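Long-range contacts in 6-phosphogluconolactonase (Shewanella baltica, PDB 3NWP), which probably hydrolyses 6-phosphogluconolactone to 6-phosphogluconate in the oxidative branch of the pentose phosphate pathway: residues K38-V43 with P129-V134; C144-C149 with L178-I183; A182-R187 with R217-Q222; Q188-L193 with P226-W231. All coordinates share one frame; numbering follows the deposited sequence.

Contact 1: K38-V43 with P129-V134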
loop_
_atom_site.group_PDB
_atom_site.type_symbol
_atom_site.label_atom_id
_atom_site.label_comp_id
_atom_site.label_asym_id
_atom_site.label_seq_id
_atom_site.Cartn_x
_atom_site.Cartn_y
_atom_site.Cartn_z
ATOM N N LYS A 38 5.565 -7.805 -17.753
ATOM C CA LYS A 38 5.090 -8.150 -16.428
ATOM C C LYS A 38 4.892 -6.807 -15.710
ATOM O O LYS A 38 5.602 -5.832 -16.000
ATOM C CB LYS A 38 6.107 -8.960 -15.645
ATOM C CG LYS A 38 6.400 -10.397 -16.192
ATOM C CD LYS A 38 5.166 -11.331 -15.973
ATOM C CE LYS A 38 5.328 -12.773 -16.447
ATOM N NZ LYS A 38 5.170 -12.802 -17.869
ATOM N N ALA A 39 3.936 -6.782 -14.802
ATOM C CA ALA A 39 3.631 -5.583 -14.049
ATOM C C ALA A 39 3.675 -5.934 -12.577
ATOM O O ALA A 39 3.728 -7.094 -12.206
ATOM C CB ALA A 39 2.260 -5.056 -14.422
ATOM N N SER A 40 3.741 -4.905 -11.727
ATOM C CA SER A 40 3.730 -5.095 -10.280
ATOM C C SER A 40 2.768 -4.126 -9.610
ATOM O O SER A 40 2.643 -2.948 -9.977
ATOM C CB SER A 40 5.116 -4.991 -9.668
ATOM O OG SER A 40 5.705 -3.759 -9.953
ATOM N N LEU A 41 2.041 -4.680 -8.644
ATOM C CA LEU A 41 1.032 -4.006 -7.831
ATOM C C LEU A 41 1.321 -4.227 -6.339
ATOM O O LEU A 41 1.549 -5.362 -5.903
ATOM C CB LEU A 41 -0.299 -4.603 -8.144
ATOM C CG LEU A 41 -1.494 -4.172 -7.313
ATOM C CD1 LEU A 41 -1.825 -2.675 -7.499
ATOM C CD2 LEU A 41 -2.787 -5.080 -7.594
ATOM N N VAL A 42 1.301 -3.146 -5.561
ATOM C CA VAL A 42 1.399 -3.212 -4.105
ATOM C C VAL A 42 0.067 -2.754 -3.589
ATOM O O VAL A 42 -0.466 -1.713 -3.986
ATOM C CB VAL A 42 2.490 -2.289 -3.582
ATOM C CG1 VAL A 42 2.490 -2.258 -2.025
ATOM C CG2 VAL A 42 3.912 -2.710 -4.181
ATOM N N VAL A 43 -0.533 -3.533 -2.700
ATOM C CA VAL A 43 -1.764 -3.156 -2.057
ATOM C C VAL A 43 -1.638 -3.091 -0.524
ATOM O O VAL A 43 -0.769 -3.770 0.065
ATOM C CB VAL A 43 -2.928 -4.076 -2.414
ATOM C CG1 VAL A 43 -3.191 -3.999 -3.970
ATOM C CG2 VAL A 43 -2.673 -5.580 -1.999
ATOM N N PRO A 129 10.718 -0.211 -11.093
ATOM C CA PRO A 129 9.743 0.353 -10.155
ATOM C C PRO A 129 8.383 -0.309 -10.150
ATOM O O PRO A 129 7.927 -0.812 -11.173
ATOM C CB PRO A 129 9.587 1.799 -10.601
ATOM C CG PRO A 129 10.126 1.853 -11.914
ATOM C CD PRO A 129 11.131 0.809 -12.071
ATOM N N PHE A 130 7.707 -0.286 -9.009
ATOM C CA PHE A 130 6.380 -0.798 -8.925
ATOM C C PHE A 130 5.473 -0.006 -9.854
ATOM O O PHE A 130 5.526 1.225 -9.869
ATOM C CB PHE A 130 5.814 -0.731 -7.511
ATOM C CG PHE A 130 6.583 -1.499 -6.465
ATOM C CD1 PHE A 130 6.783 -2.862 -6.567
ATOM C CD2 PHE A 130 6.986 -0.870 -5.329
ATOM C CE1 PHE A 130 7.480 -3.555 -5.575
ATOM C CE2 PHE A 130 7.671 -1.578 -4.316
ATOM C CZ PHE A 130 7.884 -2.910 -4.463
ATOM N N ASP A 131 4.595 -0.677 -10.592
ATOM C CA ASP A 131 3.738 0.067 -11.511
ATOM C C ASP A 131 2.631 0.830 -10.799
ATOM O O ASP A 131 2.328 1.994 -11.139
ATOM C CB ASP A 131 3.154 -0.850 -12.550
ATOM C CG ASP A 131 4.264 -1.451 -13.415
ATOM O OD1 ASP A 131 4.992 -0.658 -14.075
ATOM O OD2 ASP A 131 4.512 -2.675 -13.341
ATOM N N VAL A 132 2.013 0.190 -9.809
ATOM C CA VAL A 132 0.908 0.805 -9.048
ATOM C C VAL A 132 1.056 0.440 -7.559
ATOM O O VAL A 132 1.281 -0.746 -7.229
ATOM C CB VAL A 132 -0.445 0.314 -9.534
ATOM C CG1 VAL A 132 -1.565 0.927 -8.661
ATOM C CG2 VAL A 132 -0.700 0.696 -10.996
ATOM N N VAL A 133 1.001 1.433 -6.696
ATOM C CA VAL A 133 0.974 1.242 -5.240
ATOM C C VAL A 133 -0.290 1.839 -4.714
ATOM O O VAL A 133 -0.602 3.012 -4.975
ATOM C CB VAL A 133 2.166 1.944 -4.597
ATOM C CG1 VAL A 133 2.112 1.893 -3.049
ATOM C CG2 VAL A 133 3.482 1.341 -5.097
ATOM N N VAL A 134 -1.045 1.077 -3.920
ATOM C CA VAL A 134 -2.302 1.518 -3.312
ATOM C C VAL A 134 -2.073 1.570 -1.806
ATOM O O VAL A 134 -1.750 0.559 -1.177
ATOM C CB VAL A 134 -3.469 0.603 -3.631
ATOM C CG1 VAL A 134 -4.790 1.264 -3.107
ATOM C CG2 VAL A 134 -3.547 0.311 -5.150
HETATM O O HOH W 1 6.436 -3.339 -15.091
#
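Asp131 OD2 is gripped from two directions: Ser40 N donates to its anti lone pair at 2.9 Å, and water 1 donates to it at 2.7 Å while also bonding Lys38 O. The carboxylate thus links two neighbouring parallel strands, 39-43 and 132-135, in the central sheet of a Rossmann-like alpha/beta fold. An acid suits this buried place because its other oxygen, OD1, forms salt bridges with Arg187 and Arg36, which probably balance its charge.

Ser40 serves with both backbone and side chain. Its carbonyl O accepts from Val132 N at 3.2 Å and, weakly, from Asp131 N; its OG, on a side chain short enough to stay close to the strand, lies in plane at the edge of the Phe130 ring, receives a second weak bond from Asp131 N and has its stronger partner in Pro127 O. Further along, the strands run only 8° from parallel. Val42 N donates to Val132 O, and Val42 O accepts from Val134 N, both at 2.9 Å.

Valines, branched at CB, fit such extended backbone and fill both faces of the sheet. On one face Leu41 and Val132 point the same way, with Leu41 CD1 3.8 Å from Val132 CG1, and Val132 also touches Gln28 of helix 14-36. On the other face lie Val42 and Val133. Val42 has CG1 anti to its backbone N (chi1 174°), leaving CG2 beside that N and above Phe130. This methyl makes a CH-pi contact, 3.6 Å from the ring centroid and 7° off the ring normal.

Contact 2: C144-C149 with L178-I183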
loop_
_atom_site.group_PDB
_atom_site.type_symbol
_atom_site.label_atom_id
_atom_site.label_comp_id
_atom_site.label_asym_id
_atom_site.label_seq_id
_atom_site.Cartn_x
_atom_site.Cartn_y
_atom_site.Cartn_z
ATOM N N CYS A 144 1.457 2.558 5.284
ATOM C CA CYS A 144 2.211 1.274 5.393
ATOM C C CYS A 144 2.228 0.881 6.864
ATOM O O CYS A 144 1.176 0.939 7.531
ATOM C CB CYS A 144 3.588 1.359 4.750
ATOM S SG CYS A 144 3.509 1.828 2.986
ATOM N N SER A 145 3.377 0.413 7.403
ATOM C CA SER A 145 3.560 0.339 8.854
ATOM C C SER A 145 4.646 1.321 9.294
ATOM O O SER A 145 5.495 1.010 10.160
ATOM C CB SER A 145 3.768 -1.111 9.391
ATOM O OG SER A 145 2.521 -1.795 9.479
ATOM N N TRP A 146 4.608 2.516 8.712
ATOM C CA TRP A 146 5.437 3.649 9.095
ATOM C C TRP A 146 4.700 4.400 10.167
ATOM O O TRP A 146 3.838 5.228 9.894
ATOM C CB TRP A 146 5.727 4.611 7.918
ATOM C CG TRP A 146 6.256 4.033 6.642
ATOM C CD1 TRP A 146 6.761 2.754 6.396
ATOM C CD2 TRP A 146 6.255 4.707 5.381
ATOM N NE1 TRP A 146 7.083 2.630 5.063
ATOM C CE2 TRP A 146 6.738 3.801 4.412
ATOM C CE3 TRP A 146 5.847 5.979 4.971
ATOM C CZ2 TRP A 146 6.863 4.156 3.077
ATOM C CZ3 TRP A 146 5.971 6.312 3.617
ATOM C CH2 TRP A 146 6.441 5.395 2.701
ATOM N N PHE A 147 4.958 4.049 11.419
ATOM C CA PHE A 147 4.193 4.564 12.518
ATOM C C PHE A 147 4.991 5.625 13.278
ATOM O O PHE A 147 6.165 5.379 13.609
ATOM C CB PHE A 147 3.849 3.455 13.499
ATOM C CG PHE A 147 2.672 2.625 13.110
ATOM C CD1 PHE A 147 1.397 3.010 13.469
ATOM C CD2 PHE A 147 2.840 1.434 12.406
ATOM C CE1 PHE A 147 0.309 2.233 13.133
ATOM C CE2 PHE A 147 1.754 0.692 12.032
ATOM C CZ PHE A 147 0.483 1.079 12.408
ATOM N N PRO A 148 4.357 6.723 13.608
ATOM C CA PRO A 148 5.064 7.761 14.365
ATOM C C PRO A 148 5.374 7.343 15.820
ATOM O O PRO A 148 6.265 7.893 16.433
ATOM C CB PRO A 148 4.120 8.947 14.291
ATOM C CG PRO A 148 2.773 8.419 14.032
ATOM C CD PRO A 148 2.969 7.119 13.280
ATOM N N CYS A 149 4.696 6.320 16.300
ATOM C CA CYS A 149 4.934 5.810 17.640
ATOM C C CYS A 149 5.994 4.707 17.688
ATOM O O CYS A 149 6.142 4.075 18.732
ATOM C CB CYS A 149 3.600 5.269 18.167
ATOM S SG CYS A 149 2.958 3.890 17.181
ATOM N N LEU A 178 7.117 -2.401 3.747
ATOM C CA LEU A 178 7.966 -1.892 2.684
ATOM C C LEU A 178 8.530 -0.557 3.143
ATOM O O LEU A 178 7.916 0.207 3.849
ATOM C CB LEU A 178 7.208 -1.774 1.338
ATOM C CG LEU A 178 6.644 -3.036 0.719
ATOM C CD1 LEU A 178 6.180 -2.785 -0.771
ATOM C CD2 LEU A 178 7.561 -4.245 0.811
ATOM N N SER A 179 9.738 -0.257 2.690
ATOM C CA SER A 179 10.425 0.968 3.012
ATOM C C SER A 179 9.937 2.138 2.172
ATOM O O SER A 179 9.319 1.946 1.147
ATOM C CB SER A 179 11.925 0.825 2.770
ATOM O OG SER A 179 12.192 0.488 1.418
ATOM N N LYS A 180 10.219 3.348 2.634
ATOM C CA LYS A 180 9.956 4.520 1.803
ATOM C C LYS A 180 10.659 4.418 0.464
ATOM O O LYS A 180 10.063 4.696 -0.610
ATOM C CB LYS A 180 10.336 5.798 2.533
ATOM C CG LYS A 180 9.973 7.081 1.798
ATOM C CD LYS A 180 10.813 8.261 2.298
ATOM C CE LYS A 180 12.193 8.287 1.677
ATOM N NZ LYS A 180 13.029 9.361 2.311
ATOM N N SER A 181 11.929 4.050 0.464
ATOM C CA SER A 181 12.650 3.971 -0.794
ATOM C C SER A 181 11.958 3.002 -1.763
ATOM O O SER A 181 11.844 3.284 -2.975
ATOM C CB SER A 181 14.123 3.612 -0.577
ATOM O OG SER A 181 14.241 2.401 0.069
ATOM N N ALA A 182 11.458 1.879 -1.248
ATOM C CA ALA A 182 10.720 0.910 -2.094
ATOM C C ALA A 182 9.406 1.504 -2.600
ATOM O O ALA A 182 9.061 1.391 -3.786
ATOM C CB ALA A 182 10.417 -0.387 -1.299
ATOM N N ILE A 183 8.640 2.104 -1.708
ATOM C CA ILE A 183 7.283 2.649 -2.057
ATOM C C ILE A 183 7.417 3.773 -3.054
ATOM O O ILE A 183 6.589 3.880 -3.981
ATOM C CB ILE A 183 6.537 3.089 -0.781
ATOM C CG1 ILE A 183 6.101 1.896 0.052
ATOM C CG2 ILE A 183 5.321 4.055 -1.028
ATOM C CD1 ILE A 183 5.006 0.963 -0.563
#
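Cys144 directs its CB toward segment 178-183, and its SG rests 3.9 Å from Ile183 CG1, with CD1 of the same side chain equally near. Sulphur is a compact, weakly polar filler for this buried spot. Cys144 CB, meanwhile, sits 3.7 Å above one face of the Trp146 indole, offset toward its rim. After Ser145, whose OG is bonded to Asp72 and Arg175, Trp146 carries the main load. With CG beside the backbone N (chi1 -51°), the indole extends to the start of helix 180-184. Its NE1 donates to Leu178 O at 2.8 Å in a nearly straight bond (168°), the acceptor lying in the ring plane. A tryptophan suits the place because one flat group supplies both this N-H and a broad apolar surface: CZ2 comes 3.4 Å from Lys180 CA and 3.9 Å from Ile183 CG1.

The helix start itself is held by Ser179 at the N-cap, whose OG accepts from Ala182 N at 3.1 Å and is also bonded to Ala161 O. The contact thus fastens the loop that follows strand 132-135 to the junction of strand 175-178 and helix 180-184, with Trp146 also touching helices 153-158 and 217-220.

Contact 3: A182-R187 with R217-Q222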
loop_
_atom_site.group_PDB
_atom_site.type_symbol
_atom_site.label_atom_id
_atom_site.label_comp_id
_atom_site.label_asym_id
_atom_site.label_seq_id
_atom_site.Cartn_x
_atom_site.Cartn_y
_atom_site.Cartn_z
ATOM N N ALA A 182 11.458 1.879 -1.248
ATOM C CA ALA A 182 10.720 0.910 -2.094
ATOM C C ALA A 182 9.406 1.504 -2.600
ATOM O O ALA A 182 9.061 1.391 -3.786
ATOM C CB ALA A 182 10.417 -0.387 -1.299
ATOM N N ILE A 183 8.640 2.104 -1.708
ATOM C CA ILE A 183 7.283 2.649 -2.057
ATOM C C ILE A 183 7.417 3.773 -3.054
ATOM O O ILE A 183 6.589 3.880 -3.981
ATOM C CB ILE A 183 6.537 3.089 -0.781
ATOM C CG1 ILE A 183 6.101 1.896 0.052
ATOM C CG2 ILE A 183 5.321 4.055 -1.028
ATOM C CD1 ILE A 183 5.006 0.963 -0.563
ATOM N N LEU A 184 8.402 4.652 -2.884
ATOM C CA LEU A 184 8.579 5.792 -3.813
ATOM C C LEU A 184 9.224 5.416 -5.122
ATOM O O LEU A 184 9.047 6.193 -6.098
ATOM C CB LEU A 184 9.333 6.932 -3.130
ATOM C CG LEU A 184 8.597 7.625 -2.016
ATOM C CD1 LEU A 184 9.487 8.761 -1.489
ATOM C CD2 LEU A 184 7.146 8.157 -2.399
ATOM N N ASN A 185 9.816 4.223 -5.213
ATOM C CA ASN A 185 10.339 3.719 -6.502
ATOM C C ASN A 185 9.185 3.021 -7.224
ATOM O O ASN A 185 9.122 1.812 -7.345
ATOM C CB ASN A 185 11.534 2.785 -6.341
ATOM C CG ASN A 185 12.209 2.477 -7.684
ATOM O OD1 ASN A 185 12.157 3.289 -8.624
ATOM N ND2 ASN A 185 12.780 1.311 -7.783
ATOM N N SER A 186 8.264 3.878 -7.628
ATOM C CA SER A 186 7.014 3.469 -8.212
ATOM C C SER A 186 6.632 4.521 -9.218
ATOM O O SER A 186 7.104 5.665 -9.204
ATOM C CB SER A 186 5.929 3.351 -7.148
ATOM O OG SER A 186 5.768 4.559 -6.445
ATOM N N ARG A 187 5.733 4.100 -10.096
ATOM C CA ARG A 187 5.235 4.920 -11.183
ATOM C C ARG A 187 3.975 5.712 -10.814
ATOM O O ARG A 187 3.797 6.873 -11.275
ATOM C CB ARG A 187 4.966 4.033 -12.425
ATOM C CG ARG A 187 6.172 3.176 -12.859
ATOM C CD ARG A 187 5.916 2.463 -14.227
ATOM N NE ARG A 187 6.933 1.449 -14.453
ATOM C CZ ARG A 187 8.122 1.674 -15.020
ATOM N NH1 ARG A 187 8.458 2.876 -15.456
ATOM N NH2 ARG A 187 8.996 0.669 -15.114
ATOM N N ARG A 217 3.009 12.026 5.121
ATOM C CA ARG A 217 3.645 13.140 4.468
ATOM C C ARG A 217 4.845 12.814 3.617
ATOM O O ARG A 217 5.173 13.557 2.700
ATOM C CB ARG A 217 4.035 14.211 5.543
ATOM C CG ARG A 217 2.824 14.816 6.243
ATOM C CD ARG A 217 3.215 15.558 7.522
ATOM N NE ARG A 217 2.110 16.326 8.065
ATOM C CZ ARG A 217 2.044 16.773 9.323
ATOM N NH1 ARG A 217 3.001 16.430 10.197
ATOM N NH2 ARG A 217 1.008 17.522 9.734
ATOM N N ALA A 218 5.546 11.705 3.918
ATOM C CA ALA A 218 6.669 11.310 3.081
ATOM C C ALA A 218 6.260 10.998 1.648
ATOM O O ALA A 218 7.027 11.220 0.716
ATOM C CB ALA A 218 7.435 10.116 3.704
ATOM N N VAL A 219 5.014 10.547 1.491
ATOM C CA VAL A 219 4.391 10.312 0.191
ATOM C C VAL A 219 3.771 11.599 -0.393
ATOM O O VAL A 219 3.997 11.926 -1.551
ATOM C CB VAL A 219 3.319 9.216 0.312
ATOM C CG1 VAL A 219 2.478 9.108 -0.952
ATOM C CG2 VAL A 219 3.998 7.849 0.627
ATOM N N LEU A 220 3.106 12.363 0.468
ATOM C CA LEU A 220 2.385 13.581 -0.014
ATOM C C LEU A 220 3.285 14.731 -0.361
ATOM O O LEU A 220 2.927 15.531 -1.229
ATOM C CB LEU A 220 1.381 14.051 1.010
ATOM C CG LEU A 220 0.282 13.046 1.405
ATOM C CD1 LEU A 220 -0.698 13.589 2.447
ATOM C CD2 LEU A 220 -0.473 12.486 0.153
ATOM N N ALA A 221 4.438 14.824 0.297
ATOM C CA ALA A 221 5.286 16.012 0.168
ATOM C C ALA A 221 6.220 15.937 -1.008
ATOM O O ALA A 221 6.716 16.983 -1.475
ATOM C CB ALA A 221 6.038 16.271 1.461
ATOM N N GLN A 222 6.487 14.761 -1.530
ATOM C CA GLN A 222 7.426 14.560 -2.629
ATOM C C GLN A 222 6.754 14.805 -3.995
ATOM O O GLN A 222 5.529 14.729 -4.094
ATOM C CB GLN A 222 8.114 13.201 -2.527
ATOM C CG GLN A 222 7.181 11.988 -2.580
ATOM C CD GLN A 222 6.667 11.720 -3.971
ATOM O OE1 GLN A 222 7.424 11.774 -4.964
ATOM N NE2 GLN A 222 5.360 11.407 -4.075
#
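Leu184 packs most closely on an amide residue, the folded chain of Gln222, whose amide turns back onto its own segment. CG of Gln222 lies between the backbone N and the carbonyl carbon (chi1 61°), and a second bend at chi2 (75°) continues the fold. The amide NE2 then donates to Val219 O at 2.9 Å, in the plane of both groups, while OE1 accepts from Thr225 N. A glutamine suits this position: its polar end satisfies backbone atoms on both sides of it in the chain, Val219 O before and Thr225 N after, and its aliphatic part is left for packing.

Leu184 and Gln222 slide past each other in opposite directions. Leu184 CD2 comes 3.8 Å from Gln222 CG and 3.9 Å from Gln222 CD, and Leu184 CD1 lies 4.1 Å from Ala218 O. Val219 CG2 is touched more loosely, by Ile183 CG2 at 4.3 Å and by Leu184 CD2 at 4.4 Å. Van der Waals packing therefore joins the two segments, over a small area. An alanine in place of Gln222 would probably leave Val219 O and Thr225 N without their amide partners and open a gap beside the Leu184 methyls.

Just past Leu184 the chain leaves the helix through an inverse gamma turn centred on Asn185. Helices 180-184 and 217-220 both pack on one face of the central sheet, where Ile183 touches Val133 of strand 132-135, Leu184 touches Ile189 of strand 189-194, and Val219 reaches Leu135, Ile189 and Val227 across three neighbouring strands.

Contact 4: Q188-L193 with P226-W231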
loop_
_atom_site.group_PDB
_atom_site.type_symbol
_atom_site.label_atom_id
_atom_site.label_comp_id
_atom_site.label_asym_id
_atom_site.label_seq_id
_atom_site.Cartn_x
_atom_site.Cartn_y
_atom_site.Cartn_z
ATOM N N GLN A 188 3.123 5.117 -9.960
ATOM C CA GLN A 188 1.860 5.726 -9.576
ATOM C C GLN A 188 1.486 5.238 -8.177
ATOM O O GLN A 188 1.551 4.026 -7.919
ATOM C CB GLN A 188 0.773 5.350 -10.528
ATOM C CG GLN A 188 -0.642 5.795 -10.089
ATOM C CD GLN A 188 -0.901 7.258 -10.376
ATOM O OE1 GLN A 188 -0.819 7.684 -11.561
ATOM N NE2 GLN A 188 -1.151 8.069 -9.339
ATOM N N ILE A 189 1.139 6.186 -7.286
ATOM C CA ILE A 189 0.579 5.851 -5.997
ATOM C C ILE A 189 -0.833 6.381 -5.919
ATOM O O ILE A 189 -1.153 7.496 -6.397
ATOM C CB ILE A 189 1.453 6.543 -4.892
ATOM C CG1 ILE A 189 2.859 5.961 -4.901
ATOM C CG2 ILE A 189 0.766 6.413 -3.534
ATOM C CD1 ILE A 189 3.858 6.714 -4.018
ATOM N N TYR A 190 -1.726 5.576 -5.315
ATOM C CA TYR A 190 -3.098 5.978 -4.973
ATOM C C TYR A 190 -3.246 5.976 -3.483
ATOM O O TYR A 190 -2.717 5.061 -2.843
ATOM C CB TYR A 190 -4.102 5.000 -5.575
ATOM C CG TYR A 190 -4.140 5.064 -7.066
ATOM C CD1 TYR A 190 -4.785 6.092 -7.707
ATOM C CD2 TYR A 190 -3.537 4.098 -7.858
ATOM C CE1 TYR A 190 -4.750 6.199 -9.101
ATOM C CE2 TYR A 190 -3.561 4.148 -9.244
ATOM C CZ TYR A 190 -4.197 5.211 -9.863
ATOM O OH TYR A 190 -4.185 5.308 -11.248
ATOM N N LEU A 191 -3.834 7.014 -2.907
ATOM C CA LEU A 191 -4.191 7.010 -1.510
ATOM C C LEU A 191 -5.712 6.939 -1.414
ATOM O O LEU A 191 -6.398 7.863 -1.879
ATOM C CB LEU A 191 -3.694 8.283 -0.834
ATOM C CG LEU A 191 -4.003 8.413 0.636
ATOM C CD1 LEU A 191 -3.403 7.232 1.479
ATOM C CD2 LEU A 191 -3.504 9.759 1.182
ATOM N N HIS A 192 -6.256 5.860 -0.838
ATOM C CA HIS A 192 -7.669 5.540 -0.813
ATOM C C HIS A 192 -8.159 5.857 0.578
ATOM O O HIS A 192 -7.799 5.166 1.563
ATOM C CB HIS A 192 -7.818 4.090 -1.169
ATOM C CG HIS A 192 -9.221 3.583 -1.172
ATOM N ND1 HIS A 192 -9.503 2.247 -1.430
ATOM C CD2 HIS A 192 -10.412 4.212 -1.045
ATOM C CE1 HIS A 192 -10.816 2.089 -1.383
ATOM N NE2 HIS A 192 -11.394 3.258 -1.162
ATOM N N LEU A 193 -9.002 6.878 0.671
ATOM C CA LEU A 193 -9.552 7.334 1.933
ATOM C C LEU A 193 -11.089 7.348 1.913
ATOM O O LEU A 193 -11.700 7.663 0.888
ATOM C CB LEU A 193 -9.108 8.777 2.219
ATOM C CG LEU A 193 -7.632 9.098 2.172
ATOM C CD1 LEU A 193 -7.407 10.602 2.411
ATOM C CD2 LEU A 193 -6.910 8.247 3.236
ATOM N N PRO A 226 3.883 10.432 -8.925
ATOM C CA PRO A 226 2.504 10.880 -8.862
ATOM C C PRO A 226 1.724 10.206 -7.761
ATOM O O PRO A 226 1.814 8.976 -7.614
ATOM C CB PRO A 226 1.919 10.460 -10.208
ATOM C CG PRO A 226 3.136 10.400 -11.101
ATOM C CD PRO A 226 4.212 9.911 -10.252
ATOM N N VAL A 227 0.939 10.995 -7.044
ATOM C CA VAL A 227 0.062 10.515 -6.007
ATOM C C VAL A 227 -1.324 11.080 -6.268
ATOM O O VAL A 227 -1.531 12.305 -6.335
ATOM C CB VAL A 227 0.516 11.008 -4.615
ATOM C CG1 VAL A 227 -0.491 10.545 -3.543
ATOM C CG2 VAL A 227 1.875 10.501 -4.293
ATOM N N ASP A 228 -2.311 10.197 -6.418
ATOM C CA ASP A 228 -3.683 10.626 -6.619
ATOM C C ASP A 228 -4.483 10.192 -5.358
ATOM O O ASP A 228 -4.507 8.984 -4.995
ATOM C CB ASP A 228 -4.338 9.980 -7.818
ATOM C CG ASP A 228 -3.772 10.474 -9.157
ATOM O OD1 ASP A 228 -2.574 10.754 -9.301
ATOM O OD2 ASP A 228 -4.588 10.527 -10.101
ATOM N N VAL A 229 -5.129 11.134 -4.686
ATOM C CA VAL A 229 -5.934 10.826 -3.504
ATOM C C VAL A 229 -7.391 10.671 -3.893
ATOM O O VAL A 229 -7.971 11.523 -4.587
ATOM C CB VAL A 229 -5.815 11.967 -2.480
ATOM C CG1 VAL A 229 -6.696 11.686 -1.231
ATOM C CG2 VAL A 229 -4.311 12.211 -2.120
ATOM N N PHE A 230 -7.954 9.504 -3.608
ATOM C CA PHE A 230 -9.358 9.165 -3.893
ATOM C C PHE A 230 -10.153 9.166 -2.602
ATOM O O PHE A 230 -9.757 8.455 -1.626
ATOM C CB PHE A 230 -9.454 7.777 -4.514
ATOM C CG PHE A 230 -9.199 7.724 -5.993
ATOM C CD1 PHE A 230 -7.987 8.155 -6.573
ATOM C CD2 PHE A 230 -10.159 7.224 -6.844
ATOM C CE1 PHE A 230 -7.814 8.114 -7.926
ATOM C CE2 PHE A 230 -9.977 7.187 -8.213
ATOM C CZ PHE A 230 -8.824 7.605 -8.772
ATOM N N TRP A 231 -11.240 9.922 -2.545
ATOM C CA TRP A 231 -11.994 10.046 -1.309
ATOM C C TRP A 231 -13.487 10.077 -1.554
ATOM O O TRP A 231 -13.946 10.617 -2.550
ATOM C CB TRP A 231 -11.577 11.322 -0.527
ATOM C CG TRP A 231 -12.380 11.567 0.750
ATOM C CD1 TRP A 231 -12.143 11.061 1.991
ATOM C CD2 TRP A 231 -13.541 12.388 0.867
ATOM N NE1 TRP A 231 -13.102 11.467 2.865
ATOM C CE2 TRP A 231 -13.978 12.292 2.208
ATOM C CE3 TRP A 231 -14.279 13.159 -0.039
ATOM C CZ2 TRP A 231 -15.096 12.980 2.686
ATOM C CZ3 TRP A 231 -15.392 13.826 0.423
ATOM C CH2 TRP A 231 -15.779 13.742 1.794
HETATM O O HOH W 2 -2.710 9.482 -12.454
#
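Gln188 and Asp228 meet across two parallel strands, 189-194 and 227-232. Gln188 NE2 gives a weak bond to Asp228 OD1 at 3.0 Å, the amide and carboxylate planes 90° apart, and also donates to Ile189 O at 3.0 Å from above the carbonyl plane. Ile189 O has a second donor in Asp228 N, 2.9 Å away. Onward, the backbone bonds alternate regularly; Phe230 N to Leu191 O, at 2.8 Å, is one of them.

Side chains follow this pairing. On one face Tyr190 and Phe230 lie side by side, pointing the same way, with Tyr190 CD1 3.6 Å from Phe230 CE1 and the ring planes at 82°. On the other, Leu191 runs beside Val229, and Leu193 CB meets the indole of Trp231 at its edge, 3.8 Å from CD1. Broad aromatics and branched aliphatics suit strands whose two faces are both packed against other parts of the fold.

A second shell positions the polar end. Water 2 donates to Gln188 OE1 and, more distantly, to Asp228 OD2. Gln28 of helix 14-36 bonds both Gln188 OE1, through NE2, and Tyr190 OH, through OE1. A leucine in place of Gln188 would be likely to leave Asp228 OD1 and Gln28 NE2 without their amide mate and the carboxylate freer to turn.

Strand 189-194 runs between 132-135 and 227-232, the latter flanked in turn by strand 8-11; helix 14-36 packs on the Tyr190 and His192 face, and helix 217-220 on the Ile189 and Val227 face.

How the contacts relate
Contacts 1 and 4, whose centres are 13 Å apart, belong to one sheet: strands 39-43, 132-135, 189-194 and 227-232 lie in that order, and the middle pair, bonded through Val133 with Gln188 and Tyr190, joins the two contacts. Contacts 2 and 3, about 10 Å apart, share Ala182, Ile183 and helix 180-184. Contact 1 closes before the others open; contact 3 begins where contact 2 ends, and contacts 3 and 4 interleave, as each helix is followed by its strand. Arg187 ties contact 3 to Asp131 of contact 1. Together they assemble a compact alpha/beta core from segments far apart in sequence, consistent with the Rossmann-like family.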